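Local atomic coordinates of KLLA0C04147p (PDB entry 5H2A), a protein that probably binds and transfers sterols as a whole protein, of which this chain is the ankyrin-repeat domain. Residues F51-H56 with V88-Q93. Sequence-based numbering, arbitrary orientation.
Sequences FELILH and VNKQDQ
Lys90 sets the CB-CG part of its stem over the carbonyl O of Glu52, with CG 3.6 Å from that oxygen. Its CG is anti to the backbone N (chi1 173°) and the chain bends at chi2, after which the extended remainder brings NZ to within 2.9 Å of Glu52 OE1. In this salt bridge NZ meets OE1 from well above the carboxylate plane, 72° out of it. The His56 ring crosses the lysine at about a right angle: CE1 lies 3.7 Å from Lys90 CG, while NE2 is 2.9 Å from Lys90 O at the ring edge. That bond is weak and bent (116°), for Asn96 O is the stronger partner of NE2. Leu53, in the N-cap position, sets CD2 over one ring face, offset toward the rim, and touches Asp92 CB at 3.9 Å. Asp92 OD2 stays 4.5 Å from His56 NE2, unbonded, yet its charge might favour a protonated ring; OD1 accepts from Asp94 N and Asn96 N. Leu55 and Val88 lie side by side. The type I turn between helices 45-51 and 54-61 thus meets the loop entering helix 98-104 of the predicted ankyrin repeat, consistent with stacked helix pairs, with Leu55 reaching helix 64-74 and His56 packing on Pro98 and Leu101.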
ATOM      1  N   PHE A  51      -8.208 -18.999  -9.165  1.00 16.07           N
ATOM      2  CA  PHE A  51      -8.572 -18.763  -7.769  1.00 15.84           C
ATOM      3  C   PHE A  51      -8.253 -17.332  -7.342  1.00 21.25           C
ATOM      4  O   PHE A  51      -9.055 -16.685  -6.651  1.00 16.27           O
ATOM      5  CB  PHE A  51      -7.852 -19.738  -6.836  1.00 15.37           C
ATOM      6  CG  PHE A  51      -8.166 -19.487  -5.381  1.00 13.26           C
ATOM      7  CD1 PHE A  51      -9.312 -20.025  -4.816  1.00 17.82           C
ATOM      8  CD2 PHE A  51      -7.346 -18.683  -4.604  1.00 15.56           C
ATOM      9  CE1 PHE A  51      -9.645 -19.758  -3.491  1.00 20.74           C
ATOM     10  CE2 PHE A  51      -7.657 -18.425  -3.262  1.00 23.50           C
ATOM     11  CZ  PHE A  51      -8.807 -18.965  -2.707  1.00 22.91           C
ATOM     12  N   GLU A  52      -7.081 -16.818  -7.734  1.00 16.36           N
ATOM     13  CA  GLU A  52      -6.721 -15.519  -7.184  1.00 15.89           C
ATOM     14  C   GLU A  52      -7.526 -14.364  -7.793  1.00 15.30           C
ATOM     15  O   GLU A  52      -7.408 -13.239  -7.305  1.00 17.94           O
ATOM     16  CB  GLU A  52      -5.211 -15.282  -7.341  1.00 21.69           C
ATOM     17  CG  GLU A  52      -4.701 -15.225  -8.762  1.00 35.55           C
ATOM     18  CD  GLU A  52      -3.169 -15.295  -8.836  1.00 44.67           C
ATOM     19  OE1 GLU A  52      -2.625 -15.005  -9.926  1.00 48.84           O
ATOM     20  OE2 GLU A  52      -2.523 -15.648  -7.812  1.00 43.57           O
ATOM     21  N   LEU A  53      -8.368 -14.614  -8.794  1.00 13.44           N
ATOM     22  CA  LEU A  53      -9.256 -13.602  -9.346  1.00 13.94           C
ATOM     23  C   LEU A  53     -10.683 -13.698  -8.825  1.00 16.42           C
ATOM     24  O   LEU A  53     -11.550 -12.983  -9.328  1.00 16.63           O
ATOM     25  CB  LEU A  53      -9.280 -13.701 -10.882  1.00 14.13           C
ATOM     26  CG  LEU A  53      -7.951 -13.452 -11.615  1.00 19.40           C
ATOM     27  CD1 LEU A  53      -8.089 -13.638 -13.123  1.00 25.70           C
ATOM     28  CD2 LEU A  53      -7.429 -12.060 -11.293  1.00 21.14           C
ATOM     29  N   ILE A  54     -10.957 -14.578  -7.860  1.00 14.59           N
ATOM     30  CA  ILE A  54     -12.341 -14.826  -7.447  1.00 15.81           C
ATOM     31  C   ILE A  54     -13.010 -13.541  -6.983  1.00 14.91           C
ATOM     32  O   ILE A  54     -14.199 -13.314  -7.250  1.00 14.87           O
ATOM     33  CB  ILE A  54     -12.390 -15.901  -6.349  1.00 16.62           C
ATOM     34  CG1 ILE A  54     -12.251 -17.295  -6.957  1.00 19.73           C
ATOM     35  CG2 ILE A  54     -13.717 -15.832  -5.572  1.00 18.18           C
ATOM     36  CD1 ILE A  54     -12.150 -18.375  -5.881  1.00 24.63           C
ATOM     37  N   LEU A  55     -12.266 -12.673  -6.282  1.00 16.26           N
ATOM     38  CA  LEU A  55     -12.895 -11.422  -5.866  1.00 19.61           C
ATOM     39  C   LEU A  55     -13.194 -10.521  -7.063  1.00 16.61           C
ATOM     40  O   LEU A  55     -14.208  -9.812  -7.062  1.00 16.82           O
ATOM     41  CB  LEU A  55     -12.024 -10.693  -4.833  1.00 20.07           C
ATOM     42  CG  LEU A  55     -12.647  -9.506  -4.099  1.00 19.00           C
ATOM     43  CD1 LEU A  55     -14.014  -9.847  -3.505  1.00 18.67           C
ATOM     44  CD2 LEU A  55     -11.684  -9.022  -2.986  1.00 18.88           C
ATOM     45  N   HIS A  56     -12.339 -10.519  -8.090  1.00 14.36           N
ATOM     46  CA  HIS A  56     -12.676  -9.795  -9.316  1.00 15.77           C
ATOM     47  C   HIS A  56     -13.973 -10.314  -9.920  1.00 17.90           C
ATOM     48  O   HIS A  56     -14.877  -9.533 -10.260  1.00 15.77           O
ATOM     49  CB  HIS A  56     -11.558  -9.918 -10.349  1.00 19.69           C
ATOM     50  CG  HIS A  56     -10.265  -9.293  -9.942  1.00 15.54           C
ATOM     51  ND1 HIS A  56      -9.449  -9.825  -8.964  1.00 16.54           N
ATOM     52  CD2 HIS A  56      -9.622  -8.203 -10.422  1.00 16.58           C
ATOM     53  CE1 HIS A  56      -8.368  -9.075  -8.844  1.00 17.05           C
ATOM     54  NE2 HIS A  56      -8.443  -8.091  -9.729  1.00 16.57           N
ATOM     55  N   VAL A  88      -6.572  -8.686  -1.646  1.00 15.71           N
ATOM     56  CA  VAL A  88      -7.611  -7.719  -1.999  1.00 16.14           C
ATOM     57  C   VAL A  88      -7.108  -6.688  -3.007  1.00 15.16           C
ATOM     58  O   VAL A  88      -7.910  -6.012  -3.665  1.00 17.22           O
ATOM     59  CB  VAL A  88      -8.145  -7.075  -0.696  1.00 19.98           C
ATOM     60  CG1 VAL A  88      -7.085  -6.161  -0.051  1.00 16.08           C
ATOM     61  CG2 VAL A  88      -9.434  -6.317  -0.955  1.00 21.41           C
ATOM     62  N   ASN A  89      -5.787  -6.580  -3.183  1.00 14.80           N
ATOM     63  CA  ASN A  89      -5.201  -5.681  -4.169  1.00 16.61           C
ATOM     64  C   ASN A  89      -4.646  -6.405  -5.392  1.00 17.05           C
ATOM     65  O   ASN A  89      -3.865  -5.809  -6.141  1.00 17.61           O
ATOM     66  CB  ASN A  89      -4.085  -4.859  -3.520  1.00 19.27           C
ATOM     67  CG  ASN A  89      -4.561  -4.101  -2.324  1.00 19.52           C
ATOM     68  OD1 ASN A  89      -5.551  -3.375  -2.415  1.00 18.46           O
ATOM     69  ND2 ASN A  89      -3.864  -4.259  -1.185  1.00 18.62           N
ATOM     70  N   LYS A  90      -4.997  -7.677  -5.586  1.00 16.68           N
ATOM     71  CA  LYS A  90      -4.598  -8.417  -6.790  1.00 17.12           C
ATOM     72  C   LYS A  90      -4.976  -7.678  -8.074  1.00 18.34           C
ATOM     73  O   LYS A  90      -6.117  -7.246  -8.257  1.00 15.20           O
ATOM     74  CB  LYS A  90      -5.262  -9.805  -6.771  1.00 17.53           C
ATOM     75  CG  LYS A  90      -5.077 -10.630  -8.054  1.00 21.68           C
ATOM     76  CD  LYS A  90      -3.622 -11.018  -8.292  1.00 23.84           C
ATOM     77  CE  LYS A  90      -3.495 -11.834  -9.600  1.00 34.91           C
ATOM     78  NZ  LYS A  90      -2.075 -12.174  -9.900  1.00 42.26           N
ATOM     79  N   GLN A  91      -4.026  -7.569  -8.998  1.00 15.13           N
ATOM     80  CA  GLN A  91      -4.301  -6.979 -10.301  1.00 15.80           C
ATOM     81  C   GLN A  91      -4.526  -8.070 -11.342  1.00 19.42           C
ATOM     82  O   GLN A  91      -3.755  -9.036 -11.411  1.00 20.69           O
ATOM     83  CB  GLN A  91      -3.148  -6.075 -10.733  1.00 18.12           C
ATOM     84  CG  GLN A  91      -3.008  -4.809  -9.900  1.00 19.23           C
ATOM     85  CD  GLN A  91      -1.806  -4.008 -10.342  1.00 23.39           C
ATOM     86  OE1 GLN A  91      -0.693  -4.273  -9.902  1.00 26.88           O
ATOM     87  NE2 GLN A  91      -2.018  -3.064 -11.252  1.00 19.16           N
ATOM     88  N   ASP A  92      -5.569  -7.906 -12.154  1.00 17.55           N
ATOM     89  CA  ASP A  92      -5.912  -8.861 -13.203  1.00 18.85           C
ATOM     90  C   ASP A  92      -5.106  -8.543 -14.468  1.00 21.24           C
ATOM     91  O   ASP A  92      -4.128  -7.796 -14.421  1.00 21.85           O
ATOM     92  CB  ASP A  92      -7.432  -8.859 -13.445  1.00 19.58           C
ATOM     93  CG  ASP A  92      -7.952  -7.544 -14.068  1.00 22.14           C
ATOM     94  OD1 ASP A  92      -7.162  -6.712 -14.569  1.00 19.38           O
ATOM     95  OD2 ASP A  92      -9.191  -7.356 -14.079  1.00 22.95           O
ATOM     96  N   GLN A  93      -5.509  -9.090 -15.618  1.00 22.36           N
ATOM     97  CA  GLN A  93      -4.696  -8.936 -16.822  1.00 23.03           C
ATOM     98  C   GLN A  93      -4.737  -7.531 -17.404  1.00 27.24           C
ATOM     99  O   GLN A  93      -3.895  -7.217 -18.247  1.00 27.26           O
ATOM    100  CB  GLN A  93      -5.132  -9.939 -17.898  1.00 25.10           C
ATOM    101  CG  GLN A  93      -6.596  -9.843 -18.293  1.00 31.93           C
ATOM    102  CD  GLN A  93      -6.943 -10.775 -19.452  1.00 52.20           C
ATOM    103  OE1 GLN A  93      -6.093 -11.529 -19.931  1.00 60.13           O
ATOM    104  NE2 GLN A  93      -8.190 -10.721 -19.909  1.00 46.34           N
TER